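Local coordinates for protein phospholipase C-beta (PLC-beta) (Sepia officinalis, PDB 3QR0) that is a phospholipase C of the beta class, combining a PH domain, EF-hand-like modules, a TIM-barrel-type core with a bound calcium ion, and a C2 domain, at residues K185-R190 and N695-Y700; T217-Y222 and L302-M307; A224-S229 and S658-S663; H747-N752 and L760-A765. All coordinates share one frame; numbering follows the deposited sequence.

Contact 1. Residues K185-R190 and N695-Y700; sequences KDDRAR and NGMDPY
R190 reaches from the helix at 185-190 to the loop at 695-700 and meets D698 tip to tip. Its CG lies anti to the carbonyl carbon, and a bend at chi3 (65°) turns the guanidinium end-on to the carboxylate. The salt bridge is two-pronged: NH2 of R190 lies 2.9 Å from OD2 of D698, and R190 NH1 lies 3.2 Å from D698 OD1, both bonds nearly straight. Each oxygen sits in the guanidinium plane, yet each is met from above the carboxylate plane, because the two groups are tilted by 40°. D698 holds its CG in the crowded position between backbone N and carbonyl carbon. N695 ND2 donates to the same OD1, 3.0 Å away, so two side chains grip that oxygen.

M697 extends with CG anti to its backbone N, then bends at chi3 (-79°). Its SD thus lies over one guanidinium face, 3.8 Å from R190 NH1, while CE meets CB of D187 at 3.7 Å. A water also bridges the segments, donating to D187 OD2 and accepting from G696 N. R190 NH2 also bonds to L225 O, and D698 OD2 accepts from E227 N.

D698 N lies 2.9 Å from N695 OD1, which also accepts from M697 N. This Asx turn, extended to an Asx motif by D698 N, shapes the C2-domain loop that docks on an EF-hand-like helix.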
loop_
_atom_site.group_PDB
_atom_site.type_symbol
_atom_site.label_atom_id
_atom_site.label_comp_id
_atom_site.label_asym_id
_atom_site.label_seq_id
_atom_site.Cartn_x
_atom_site.Cartn_y
_atom_site.Cartn_z
ATOM N N LYS A 185 28.909 -14.648 -8.427
ATOM C CA LYS A 185 30.266 -15.035 -8.020
ATOM C C LYS A 185 31.164 -13.841 -7.678
ATOM O O LYS A 185 31.915 -13.891 -6.700
ATOM C CB LYS A 185 30.930 -15.906 -9.100
ATOM C CG LYS A 185 31.185 -15.205 -10.435
ATOM C CD LYS A 185 31.620 -16.187 -11.513
ATOM C CE LYS A 185 31.777 -15.489 -12.858
ATOM N NZ LYS A 185 32.290 -16.403 -13.912
ATOM N N ASP A 186 31.082 -12.775 -8.474
ATOM C CA ASP A 186 31.889 -11.576 -8.236
ATOM C C ASP A 186 31.464 -10.871 -6.950
ATOM O O ASP A 186 32.306 -10.398 -6.187
ATOM C CB ASP A 186 31.794 -10.601 -9.417
ATOM C CG ASP A 186 32.429 -11.147 -10.690
ATOM O OD1 ASP A 186 33.280 -12.061 -10.605
ATOM O OD2 ASP A 186 32.083 -10.649 -11.784
ATOM N N ASP A 187 30.157 -10.809 -6.715
ATOM C CA ASP A 187 29.616 -10.176 -5.510
ATOM C C ASP A 187 29.929 -10.988 -4.253
ATOM O O ASP A 187 30.168 -10.421 -3.184
ATOM C CB ASP A 187 28.107 -9.965 -5.651
ATOM C CG ASP A 187 27.754 -8.988 -6.761
ATOM O OD1 ASP A 187 28.669 -8.552 -7.499
ATOM O OD2 ASP A 187 26.557 -8.656 -6.902
ATOM N N ARG A 188 29.928 -12.313 -4.387
ATOM C CA ARG A 188 30.325 -13.199 -3.295
ATOM C C ARG A 188 31.793 -12.994 -2.926
ATOM O O ARG A 188 32.161 -13.097 -1.754
ATOM C CB ARG A 188 30.061 -14.663 -3.664
ATOM C CG ARG A 188 28.603 -15.054 -3.544
ATOM C CD ARG A 188 28.308 -16.379 -4.214
ATOM N NE ARG A 188 27.049 -16.934 -3.723
ATOM C CZ ARG A 188 26.922 -17.747 -2.671
ATOM N NH1 ARG A 188 27.982 -18.143 -1.969
ATOM N NH2 ARG A 188 25.716 -18.175 -2.321
ATOM N N ALA A 189 32.620 -12.695 -3.927
ATOM C CA ALA A 189 34.026 -12.359 -3.702
ATOM C C ALA A 189 34.159 -11.033 -2.950
ATOM O O ALA A 189 35.015 -10.900 -2.070
ATOM C CB ALA A 189 34.781 -12.296 -5.030
ATOM N N ARG A 190 33.321 -10.056 -3.302
ATOM C CA ARG A 190 33.302 -8.767 -2.603
ATOM C C ARG A 190 32.941 -8.967 -1.135
ATOM O O ARG A 190 33.581 -8.403 -0.245
ATOM C CB ARG A 190 32.303 -7.800 -3.246
ATOM C CG ARG A 190 32.713 -7.285 -4.620
ATOM C CD ARG A 190 31.697 -6.279 -5.157
ATOM N NE ARG A 190 31.649 -5.064 -4.343
ATOM C CZ ARG A 190 30.803 -4.052 -4.530
ATOM N NH1 ARG A 190 29.909 -4.086 -5.512
ATOM N NH2 ARG A 190 30.851 -2.995 -3.725
ATOM N N ASN A 695 25.696 -4.193 -12.174
ATOM C CA ASN A 695 25.833 -3.867 -10.759
ATOM C C ASN A 695 24.458 -3.854 -10.109
ATOM O O ASN A 695 23.680 -2.924 -10.304
ATOM C CB ASN A 695 26.536 -2.517 -10.580
ATOM C CG ASN A 695 26.944 -2.244 -9.133
ATOM O OD1 ASN A 695 26.558 -2.967 -8.210
ATOM N ND2 ASN A 695 27.725 -1.184 -8.934
ATOM N N GLY A 696 24.160 -4.908 -9.356
ATOM C CA GLY A 696 22.919 -5.001 -8.603
ATOM C C GLY A 696 23.090 -4.638 -7.138
ATOM O O GLY A 696 22.109 -4.623 -6.394
ATOM N N MET A 697 24.324 -4.339 -6.728
ATOM C CA MET A 697 24.656 -4.153 -5.312
ATOM C C MET A 697 24.775 -2.678 -4.928
ATOM O O MET A 697 24.218 -2.257 -3.914
ATOM C CB MET A 697 25.952 -4.902 -4.973
ATOM C CG MET A 697 26.332 -4.902 -3.493
ATOM S SD MET A 697 27.669 -6.068 -3.115
ATOM C CE MET A 697 26.761 -7.615 -3.075
ATOM N N ASP A 698 25.499 -1.898 -5.724
ATOM C CA ASP A 698 25.688 -0.482 -5.416
ATOM C C ASP A 698 25.895 0.402 -6.653
ATOM O O ASP A 698 26.899 1.096 -6.753
ATOM C CB ASP A 698 26.834 -0.308 -4.401
ATOM C CG ASP A 698 28.179 -0.824 -4.908
ATOM O OD1 ASP A 698 28.251 -1.407 -6.009
ATOM O OD2 ASP A 698 29.182 -0.638 -4.187
ATOM N N PRO A 699 24.926 0.396 -7.588
ATOM C CA PRO A 699 25.039 1.248 -8.776
ATOM C C PRO A 699 25.069 2.730 -8.408
ATOM O O PRO A 699 24.313 3.153 -7.538
ATOM C CB PRO A 699 23.770 0.917 -9.572
ATOM C CG PRO A 699 22.803 0.390 -8.554
ATOM C CD PRO A 699 23.654 -0.353 -7.569
ATOM N N TYR A 700 25.937 3.501 -9.061
ATOM C CA TYR A 700 26.088 4.929 -8.767
ATOM C C TYR A 700 25.689 5.755 -9.988
ATOM O O TYR A 700 26.479 5.942 -10.905
ATOM C CB TYR A 700 27.532 5.214 -8.326
ATOM C CG TYR A 700 27.858 6.656 -7.958
ATOM C CD1 TYR A 700 26.961 7.443 -7.242
ATOM C CD2 TYR A 700 29.091 7.217 -8.295
ATOM C CE1 TYR A 700 27.270 8.760 -6.897
ATOM C CE2 TYR A 700 29.409 8.533 -7.951
ATOM C CZ TYR A 700 28.491 9.294 -7.245
ATOM O OH TYR A 700 28.786 10.590 -6.901
HETATM O O HOH W 1 26.354 -6.494 -8.438
#

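Contact 2. Residues T217-Y222 and L302-M307; sequences TFFKFY and LLYFLM
Two helical segments, 217-222 and 302-307, cross almost at right angles (99°), with their axes 12.0 Å apart at closest approach, so the contact is made almost entirely by side chains. F219, Y222 and Y304 all hold CG anti to the backbone N.

The aromatic pair is T-shaped. Y304 turns the edge of its ring to the face of F219, with centroids 5.2 Å apart and planes at 78°. CD1 of Y304 stands over the centre of the phenyl ring, 3.8 Å from F219 CE2. The far end of that same ring, CZ, comes equally close to the backbone at Y304 CA.

M307 supplies the sulfur contacts, both Met-aromatic. Its chain leaves with CG anti to the carbonyl carbon and bends at chi3 (65°), which puts SD between the two rings of the other helix. The sulfur meets F219 at the ring edge, 3.9 Å from CE1, but approaches Y222 obliquely. The terminal methyl goes further, over the Y222 face in a CH-pi contact, with M307 CE 3.6 Å from Y222 CZ.

Purely apolar contact is smaller: L303 CD2 touches the rim of the tyrosine at Y222 CE2, 4.3 Å away, near the plane of the ring.

The phenol OH of Y222 bonds to Q151 OE1 and R228 NH1. Helix 151-165 lines this junction through L152, which touches F219 and Y304, and W155, which meets Y222 edge-to-face; helix 230-238 packs on L303 through I231, and L306 O bonds to H747 ND1 on strand 746-751.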
loop_
_atom_site.group_PDB
_atom_site.type_symbol
_atom_site.label_atom_id
_atom_site.label_comp_id
_atom_site.label_asym_id
_atom_site.label_seq_id
_atom_site.Cartn_x
_atom_site.Cartn_y
_atom_site.Cartn_z
ATOM N N THR A 217 29.640 -3.873 14.537
ATOM C CA THR A 217 30.636 -4.463 13.644
ATOM C C THR A 217 29.981 -4.906 12.332
ATOM O O THR A 217 30.596 -4.815 11.266
ATOM C CB THR A 217 31.343 -5.654 14.304
ATOM O OG1 THR A 217 31.831 -5.254 15.590
ATOM C CG2 THR A 217 32.503 -6.135 13.447
ATOM N N PHE A 218 28.738 -5.379 12.407
ATOM C CA PHE A 218 27.967 -5.682 11.196
ATOM C C PHE A 218 27.761 -4.427 10.334
ATOM O O PHE A 218 27.759 -4.517 9.107
ATOM C CB PHE A 218 26.617 -6.334 11.537
ATOM C CG PHE A 218 25.928 -6.974 10.351
ATOM C CD1 PHE A 218 26.550 -7.988 9.632
ATOM C CD2 PHE A 218 24.657 -6.572 9.966
ATOM C CE1 PHE A 218 25.918 -8.585 8.538
ATOM C CE2 PHE A 218 24.015 -7.169 8.874
ATOM C CZ PHE A 218 24.647 -8.171 8.161
ATOM N N PHE A 219 27.600 -3.261 10.962
ATOM C CA PHE A 219 27.539 -2.007 10.202
ATOM C C PHE A 219 28.893 -1.670 9.575
ATOM O O PHE A 219 28.949 -1.168 8.457
ATOM C CB PHE A 219 27.053 -0.829 11.052
ATOM C CG PHE A 219 26.839 0.428 10.253
ATOM C CD1 PHE A 219 25.748 0.544 9.402
ATOM C CD2 PHE A 219 27.752 1.479 10.320
ATOM C CE1 PHE A 219 25.547 1.699 8.645
ATOM C CE2 PHE A 219 27.559 2.642 9.560
ATOM C CZ PHE A 219 26.456 2.746 8.724
ATOM N N LYS A 220 29.979 -1.953 10.289
ATOM C CA LYS A 220 31.328 -1.785 9.733
ATOM C C LYS A 220 31.520 -2.695 8.499
ATOM O O LYS A 220 32.248 -2.353 7.571
ATOM C CB LYS A 220 32.396 -2.069 10.803
ATOM C CG LYS A 220 33.719 -1.341 10.575
ATOM C CD LYS A 220 34.748 -1.651 11.671
ATOM C CE LYS A 220 36.152 -1.242 11.232
ATOM N NZ LYS A 220 37.202 -1.566 12.246
ATOM N N PHE A 221 30.847 -3.846 8.490
ATOM C CA PHE A 221 30.820 -4.724 7.315
ATOM C C PHE A 221 30.121 -4.039 6.133
ATOM O O PHE A 221 30.616 -4.096 5.010
ATOM C CB PHE A 221 30.165 -6.068 7.671
ATOM C CG PHE A 221 29.784 -6.915 6.483
ATOM C CD1 PHE A 221 30.745 -7.369 5.594
ATOM C CD2 PHE A 221 28.463 -7.298 6.286
ATOM C CE1 PHE A 221 30.391 -8.169 4.512
ATOM C CE2 PHE A 221 28.103 -8.095 5.210
ATOM C CZ PHE A 221 29.068 -8.531 4.321
ATOM N N TYR A 222 28.988 -3.386 6.395
ATOM C CA TYR A 222 28.309 -2.561 5.386
ATOM C C TYR A 222 29.268 -1.519 4.801
ATOM O O TYR A 222 29.352 -1.366 3.584
ATOM C CB TYR A 222 27.079 -1.852 5.981
ATOM C CG TYR A 222 26.304 -0.996 4.992
ATOM C CD1 TYR A 222 25.155 -1.477 4.378
ATOM C CD2 TYR A 222 26.717 0.300 4.682
ATOM C CE1 TYR A 222 24.443 -0.697 3.472
ATOM C CE2 TYR A 222 26.015 1.086 3.775
ATOM C CZ TYR A 222 24.876 0.581 3.173
ATOM O OH TYR A 222 24.173 1.345 2.273
ATOM N N LEU A 302 27.810 10.216 9.520
ATOM C CA LEU A 302 26.814 10.825 8.630
ATOM C C LEU A 302 26.022 9.772 7.866
ATOM O O LEU A 302 24.795 9.838 7.795
ATOM C CB LEU A 302 27.482 11.780 7.629
ATOM C CG LEU A 302 26.557 12.464 6.614
ATOM C CD1 LEU A 302 25.507 13.324 7.324
ATOM C CD2 LEU A 302 27.357 13.304 5.635
ATOM N N LEU A 303 26.727 8.811 7.282
ATOM C CA LEU A 303 26.077 7.726 6.543
ATOM C C LEU A 303 25.137 6.942 7.459
ATOM O O LEU A 303 24.032 6.576 7.058
ATOM C CB LEU A 303 27.121 6.791 5.919
ATOM C CG LEU A 303 26.601 5.637 5.053
ATOM C CD1 LEU A 303 25.504 6.096 4.091
ATOM C CD2 LEU A 303 27.756 5.003 4.290
ATOM N N TYR A 304 25.573 6.708 8.694
ATOM C CA TYR A 304 24.737 6.024 9.686
ATOM C C TYR A 304 23.436 6.808 9.903
ATOM O O TYR A 304 22.345 6.244 9.832
ATOM C CB TYR A 304 25.505 5.867 11.007
ATOM C CG TYR A 304 24.784 5.066 12.071
ATOM C CD1 TYR A 304 25.054 3.711 12.259
ATOM C CD2 TYR A 304 23.842 5.665 12.900
ATOM C CE1 TYR A 304 24.393 2.972 13.242
ATOM C CE2 TYR A 304 23.175 4.932 13.884
ATOM C CZ TYR A 304 23.460 3.595 14.051
ATOM O OH TYR A 304 22.799 2.885 15.025
ATOM N N PHE A 305 23.553 8.109 10.151
ATOM C CA PHE A 305 22.372 8.964 10.306
ATOM C C PHE A 305 21.446 8.876 9.099
ATOM O O PHE A 305 20.232 8.730 9.241
ATOM C CB PHE A 305 22.743 10.438 10.496
ATOM C CG PHE A 305 21.593 11.372 10.211
ATOM C CD1 PHE A 305 20.553 11.498 11.117
ATOM C CD2 PHE A 305 21.524 12.076 9.016
ATOM C CE1 PHE A 305 19.480 12.330 10.854
ATOM C CE2 PHE A 305 20.452 12.913 8.748
ATOM C CZ PHE A 305 19.431 13.038 9.664
ATOM N N LEU A 306 22.029 8.994 7.909
ATOM C CA LEU A 306 21.246 9.071 6.678
ATOM C C LEU A 306 20.404 7.825 6.469
ATOM O O LEU A 306 19.349 7.892 5.839
ATOM C CB LEU A 306 22.148 9.301 5.469
ATOM C CG LEU A 306 22.806 10.679 5.343
ATOM C CD1 LEU A 306 23.865 10.632 4.247
ATOM C CD2 LEU A 306 21.773 11.760 5.062
ATOM N N MET A 307 20.867 6.706 7.024
ATOM C CA MET A 307 20.193 5.419 6.905
ATOM C C MET A 307 19.296 5.088 8.092
ATOM O O MET A 307 18.565 4.116 8.025
ATOM C CB MET A 307 21.228 4.297 6.802
ATOM C CG MET A 307 22.085 4.313 5.556
ATOM S SD MET A 307 23.495 3.205 5.742
ATOM C CE MET A 307 22.686 1.607 5.847
#

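Contact 3. Residues A224-S229 and S658-S663; sequences ALLERS and SAQFLS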
loop_
_atom_site.group_PDB
_atom_site.type_symbol
_atom_site.label_atom_id
_atom_site.label_comp_id
_atom_site.label_asym_id
_atom_site.label_seq_id
_atom_site.Cartn_x
_atom_site.Cartn_y
_atom_site.Cartn_z
ATOM N N ALA A 224 32.511 -1.593 4.739
ATOM C CA ALA A 224 33.529 -2.315 3.971
ATOM C C ALA A 224 33.007 -2.891 2.651
ATOM O O ALA A 224 33.786 -3.079 1.715
ATOM C CB ALA A 224 34.126 -3.436 4.816
ATOM N N LEU A 225 31.709 -3.187 2.582
ATOM C CA LEU A 225 31.135 -3.853 1.413
ATOM C C LEU A 225 30.786 -2.886 0.292
ATOM O O LEU A 225 31.277 -3.026 -0.827
ATOM C CB LEU A 225 29.881 -4.649 1.794
ATOM C CG LEU A 225 29.204 -5.404 0.639
ATOM C CD1 LEU A 225 30.196 -6.345 -0.039
ATOM C CD2 LEU A 225 27.984 -6.170 1.130
ATOM N N LEU A 226 29.917 -1.922 0.584
ATOM C CA LEU A 226 29.443 -1.006 -0.450
ATOM C C LEU A 226 30.399 0.162 -0.609
ATOM O O LEU A 226 30.978 0.637 0.367
ATOM C CB LEU A 226 28.029 -0.493 -0.153
ATOM C CG LEU A 226 26.925 -1.534 -0.336
ATOM C CD1 LEU A 226 26.914 -2.485 0.838
ATOM C CD2 LEU A 226 25.564 -0.884 -0.515
ATOM N N GLU A 227 30.569 0.598 -1.856
ATOM C CA GLU A 227 31.302 1.819 -2.173
ATOM C C GLU A 227 30.286 2.945 -2.343
ATOM O O GLU A 227 29.789 3.199 -3.445
ATOM C CB GLU A 227 32.146 1.635 -3.442
ATOM C CG GLU A 227 33.464 0.906 -3.186
ATOM C CD GLU A 227 34.136 0.385 -4.454
ATOM O OE1 GLU A 227 33.477 0.321 -5.519
ATOM O OE2 GLU A 227 35.333 0.030 -4.379
ATOM N N ARG A 228 29.961 3.598 -1.232
ATOM C CA ARG A 228 29.047 4.731 -1.240
ATOM C C ARG A 228 29.856 5.998 -1.560
ATOM O O ARG A 228 30.012 6.888 -0.720
ATOM C CB ARG A 228 28.330 4.830 0.108
ATOM C CG ARG A 228 27.540 3.564 0.497
ATOM C CD ARG A 228 26.383 3.279 -0.462
ATOM N NE ARG A 228 25.523 4.451 -0.607
ATOM C CZ ARG A 228 24.500 4.758 0.186
ATOM N NH1 ARG A 228 24.147 3.966 1.199
ATOM N NH2 ARG A 228 23.816 5.871 -0.046
ATOM N N SER A 229 30.350 6.055 -2.797
ATOM C CA SER A 229 31.249 7.110 -3.280
ATOM C C SER A 229 30.721 8.516 -3.067
ATOM O O SER A 229 31.500 9.444 -2.849
ATOM C CB SER A 229 31.503 6.932 -4.782
ATOM O OG SER A 229 32.151 5.707 -5.046
ATOM N N SER A 658 22.169 7.225 -6.194
ATOM C CA SER A 658 22.609 5.839 -6.212
ATOM C C SER A 658 21.500 4.896 -5.763
ATOM O O SER A 658 20.413 5.333 -5.394
ATOM C CB SER A 658 23.831 5.672 -5.307
ATOM O OG SER A 658 23.490 5.884 -3.948
ATOM N N ALA A 659 21.783 3.601 -5.817
ATOM C CA ALA A 659 20.882 2.584 -5.284
ATOM C C ALA A 659 21.685 1.486 -4.613
ATOM O O ALA A 659 22.859 1.297 -4.918
ATOM C CB ALA A 659 20.002 2.007 -6.384
ATOM N N GLN A 660 21.045 0.782 -3.682
ATOM C CA GLN A 660 21.680 -0.303 -2.948
ATOM C C GLN A 660 20.838 -1.568 -3.015
ATOM O O GLN A 660 19.615 -1.513 -2.896
ATOM C CB GLN A 660 21.884 0.077 -1.481
ATOM C CG GLN A 660 22.762 1.314 -1.265
ATOM C CD GLN A 660 22.014 2.612 -1.465
ATOM O OE1 GLN A 660 20.916 2.801 -0.929
ATOM N NE2 GLN A 660 22.598 3.521 -2.246
ATOM N N PHE A 661 21.513 -2.699 -3.206
ATOM C CA PHE A 661 20.907 -4.022 -3.080
ATOM C C PHE A 661 19.670 -4.196 -3.942
ATOM O O PHE A 661 18.645 -4.679 -3.474
ATOM C CB PHE A 661 20.571 -4.316 -1.618
ATOM C CG PHE A 661 21.746 -4.220 -0.702
ATOM C CD1 PHE A 661 22.781 -5.135 -0.791
ATOM C CD2 PHE A 661 21.816 -3.221 0.256
ATOM C CE1 PHE A 661 23.874 -5.053 0.058
ATOM C CE2 PHE A 661 22.897 -3.139 1.110
ATOM C CZ PHE A 661 23.930 -4.053 1.008
ATOM N N LEU A 662 19.771 -3.793 -5.202
ATOM C CA LEU A 662 18.657 -3.955 -6.131
ATOM C C LEU A 662 18.396 -5.419 -6.459
ATOM O O LEU A 662 17.262 -5.791 -6.742
ATOM C CB LEU A 662 18.907 -3.181 -7.424
ATOM C CG LEU A 662 18.896 -1.660 -7.305
ATOM C CD1 LEU A 662 19.066 -1.056 -8.689
ATOM C CD2 LEU A 662 17.610 -1.155 -6.640
ATOM N N SER A 663 19.439 -6.248 -6.422
ATOM C CA SER A 663 19.314 -7.638 -6.849
ATOM C C SER A 663 20.413 -8.544 -6.300
ATOM O O SER A 663 21.500 -8.085 -5.937
ATOM C CB SER A 663 19.323 -7.700 -8.378
ATOM O OG SER A 663 19.288 -9.040 -8.827
#
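The chain leaves helix 215-225 at L226 and runs roughly antiparallel (158°) to the end of strand 650-660, with the CA atoms of L226 and Q660 8.2 Å apart, so that side chains and not backbones meet. R228, the centre of an inverse gamma turn, folds back through bends at chi2 and chi3 and lays its guanidinium flat on the amide of Q660. The planes are only 16° apart. NE2 of Q660 stands over the centre of the group, 3.3 Å from R228 CZ; this nitrogen and those of the guanidinium are all donors, so the contact is a face-to-face stack and not a hydrogen bond. Salt-bridging of R228 NH2 to E230, with Y222 OH bonded to NH1, fixes the guanidinium; Q660 OE1 bonds to Q151, and S658 OG to E230.

L226 crosses Q660 at about a right angle. Its CD2 rests on Q660 CG at 3.6 Å, while L226 CD1 comes within 3.4 Å of F661 CZ. The latter ring is swung across by a backbone in the left-handed helical region, and L225 CD2 touches its edge. The arrangement is a buried interdomain seam: an arginine-amide stack beside a leucine-phenylalanine cluster, where the EF-hand-like region meets the C2 beta-sandwich.

Contact 4. Residues H747-N752 and L760-A765; sequences HVPLRN and LASVFA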
loop_
_atom_site.group_PDB
_atom_site.type_symbol
_atom_site.label_atom_id
_atom_site.label_comp_id
_atom_site.label_asym_id
_atom_site.label_seq_id
_atom_site.Cartn_x
_atom_site.Cartn_y
_atom_site.Cartn_z
ATOM N N HIS A 747 17.456 8.097 1.943
ATOM C CA HIS A 747 17.334 6.737 1.433
ATOM C C HIS A 747 15.860 6.441 1.235
ATOM O O HIS A 747 15.018 6.827 2.048
ATOM C CB HIS A 747 17.965 5.715 2.376
ATOM C CG HIS A 747 19.455 5.789 2.417
ATOM N ND1 HIS A 747 20.131 6.649 3.254
ATOM C CD2 HIS A 747 20.401 5.128 1.709
ATOM C CE1 HIS A 747 21.431 6.509 3.067
ATOM N NE2 HIS A 747 21.622 5.592 2.138
ATOM N N VAL A 748 15.559 5.747 0.145
ATOM C CA VAL A 748 14.193 5.459 -0.253
ATOM C C VAL A 748 14.051 3.947 -0.427
ATOM O O VAL A 748 14.258 3.432 -1.526
ATOM C CB VAL A 748 13.857 6.182 -1.582
ATOM C CG1 VAL A 748 12.384 6.006 -1.939
ATOM C CG2 VAL A 748 14.210 7.659 -1.492
ATOM N N PRO A 749 13.740 3.222 0.669
ATOM C CA PRO A 749 13.497 1.787 0.527
ATOM C C PRO A 749 12.400 1.515 -0.493
ATOM O O PRO A 749 11.344 2.156 -0.465
ATOM C CB PRO A 749 13.069 1.357 1.935
ATOM C CG PRO A 749 13.730 2.361 2.837
ATOM C CD PRO A 749 13.693 3.652 2.079
ATOM N N LEU A 750 12.667 0.590 -1.403
ATOM C CA LEU A 750 11.743 0.299 -2.491
ATOM C C LEU A 750 10.658 -0.704 -2.102
ATOM O O LEU A 750 10.852 -1.559 -1.234
ATOM C CB LEU A 750 12.514 -0.218 -3.701
ATOM C CG LEU A 750 13.501 0.768 -4.316
ATOM C CD1 LEU A 750 14.317 0.081 -5.420
ATOM C CD2 LEU A 750 12.769 1.989 -4.867
ATOM N N ARG A 751 9.520 -0.581 -2.776
ATOM C CA ARG A 751 8.353 -1.424 -2.575
ATOM C C ARG A 751 8.027 -2.176 -3.854
ATOM O O ARG A 751 8.364 -1.720 -4.961
ATOM C CB ARG A 751 7.152 -0.556 -2.207
ATOM C CG ARG A 751 7.387 0.335 -1.009
ATOM C CD ARG A 751 7.349 -0.473 0.256
ATOM N NE ARG A 751 7.632 0.327 1.446
ATOM C CZ ARG A 751 6.803 1.221 1.983
ATOM N NH1 ARG A 751 5.619 1.479 1.438
ATOM N NH2 ARG A 751 7.169 1.871 3.078
ATOM N N ASN A 752 7.386 -3.333 -3.713
ATOM C CA ASN A 752 6.876 -4.043 -4.880
ATOM C C ASN A 752 5.529 -3.440 -5.292
ATOM O O ASN A 752 5.114 -2.418 -4.742
ATOM C CB ASN A 752 6.833 -5.569 -4.663
ATOM C CG ASN A 752 5.884 -6.009 -3.562
ATOM O OD1 ASN A 752 4.941 -5.308 -3.194
ATOM N ND2 ASN A 752 6.135 -7.203 -3.033
ATOM N N LEU A 760 16.203 -4.699 1.562
ATOM C CA LEU A 760 17.367 -3.813 1.477
ATOM C C LEU A 760 17.368 -2.904 0.246
ATOM O O LEU A 760 18.012 -1.854 0.264
ATOM C CB LEU A 760 18.658 -4.639 1.501
ATOM C CG LEU A 760 19.046 -5.234 2.857
ATOM C CD1 LEU A 760 20.149 -6.270 2.693
ATOM C CD2 LEU A 760 19.484 -4.132 3.789
ATOM N N ALA A 761 16.659 -3.299 -0.815
ATOM C CA ALA A 761 16.655 -2.532 -2.064
ATOM C C ALA A 761 16.209 -1.101 -1.807
ATOM O O ALA A 761 15.105 -0.870 -1.305
ATOM C CB ALA A 761 15.760 -3.196 -3.121
ATOM N N SER A 762 17.079 -0.149 -2.137
ATOM C CA SER A 762 16.847 1.262 -1.846
ATOM C C SER A 762 17.456 2.158 -2.918
ATOM O O SER A 762 18.430 1.788 -3.565
ATOM C CB SER A 762 17.470 1.645 -0.501
ATOM O OG SER A 762 17.050 0.781 0.544
ATOM N N VAL A 763 16.858 3.329 -3.093
ATOM C CA VAL A 763 17.454 4.405 -3.881
ATOM C C VAL A 763 17.890 5.491 -2.905
ATOM O O VAL A 763 17.182 5.781 -1.937
ATOM C CB VAL A 763 16.459 4.968 -4.920
ATOM C CG1 VAL A 763 16.962 6.291 -5.512
ATOM C CG2 VAL A 763 16.233 3.951 -6.034
ATOM N N PHE A 764 19.063 6.067 -3.145
ATOM C CA PHE A 764 19.529 7.231 -2.404
ATOM C C PHE A 764 19.372 8.448 -3.320
ATOM O O PHE A 764 19.833 8.434 -4.472
ATOM C CB PHE A 764 20.981 7.035 -1.964
ATOM C CG PHE A 764 21.537 8.166 -1.140
ATOM C CD1 PHE A 764 21.018 8.450 0.119
ATOM C CD2 PHE A 764 22.598 8.931 -1.613
ATOM C CE1 PHE A 764 21.535 9.488 0.889
ATOM C CE2 PHE A 764 23.125 9.970 -0.851
ATOM C CZ PHE A 764 22.589 10.253 0.401
ATOM N N ALA A 765 18.698 9.480 -2.815
ATOM C CA ALA A 765 18.355 10.654 -3.618
ATOM C C ALA A 765 18.458 11.943 -2.804
ATOM O O ALA A 765 18.452 11.911 -1.569
ATOM C CB ALA A 765 16.937 10.503 -4.169
#
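H747 and F764 face each other across an antiparallel, non-hydrogen-bonded pair, and their rings meet obliquely, with planes at 40° and centroids 4.6 Å apart. The phenyl reaches in with CG anti to its backbone N, placing CD1 over the centre of the imidazole, 3.6 Å from H747 NE2. H747 sends its own CG anti to the carbonyl carbon, which tips the ring toward its neighbour.

P749 and S762 lie on the same side of the sheet. S762 OG lies beside P749 CA and donates to L760 O, 2.8 Å away, so the hydroxyl is bonded at the corner the chain turns at L760. On the opposite side V748 and V763 sit next to each other. L750, directed to neither face, brings CD2 to within 4.1 Å of V763 CG2 while its CD1 approaches the methyl of A761.

Backbone bonds join the two strands. V748 and V763 bond both ways, the donation from V748 N to V763 O being short at 2.6 Å and nearly along the C=O axis, though bent at the hydrogen (141°). Beyond the proline, L750 N points almost straight at A761 O, 2.8 Å away.

H747 ND1 bonds to L306 O and NE2 to R228 NH2, and R228 also makes a cation-pi contact with F764. An imidazole bonded to a carbonyl oxygen through ND1 and to an arginine donor through NE2 is probably neutral, with its proton on ND1, and the nearby positive charge would disfavour a second proton.

How the contacts relate
All four contacts lie on one side of the chain's centre, where the EF-hand-like helices meet the C2 domain. Contacts 2 and 3 are both nested inside the loop closed by contact 1 and cross each other along the chain, sharing helix 215-225; the centres of contacts 1 and 3 are about 8 Å apart. Contact 4 follows last, about 11 Å from contact 3 between centres; strands 650-660 and 761-771 are neighbours in the same antiparallel sheet, joined by backbone bonds. Contacts 1 and 4, about 17 Å apart between centres, do not touch. Contacts 1 and 3 bring together domains distant in sequence, and contacts 2 and 4 also meet, through L306 O and H747 ND1, so the interface runs through all four.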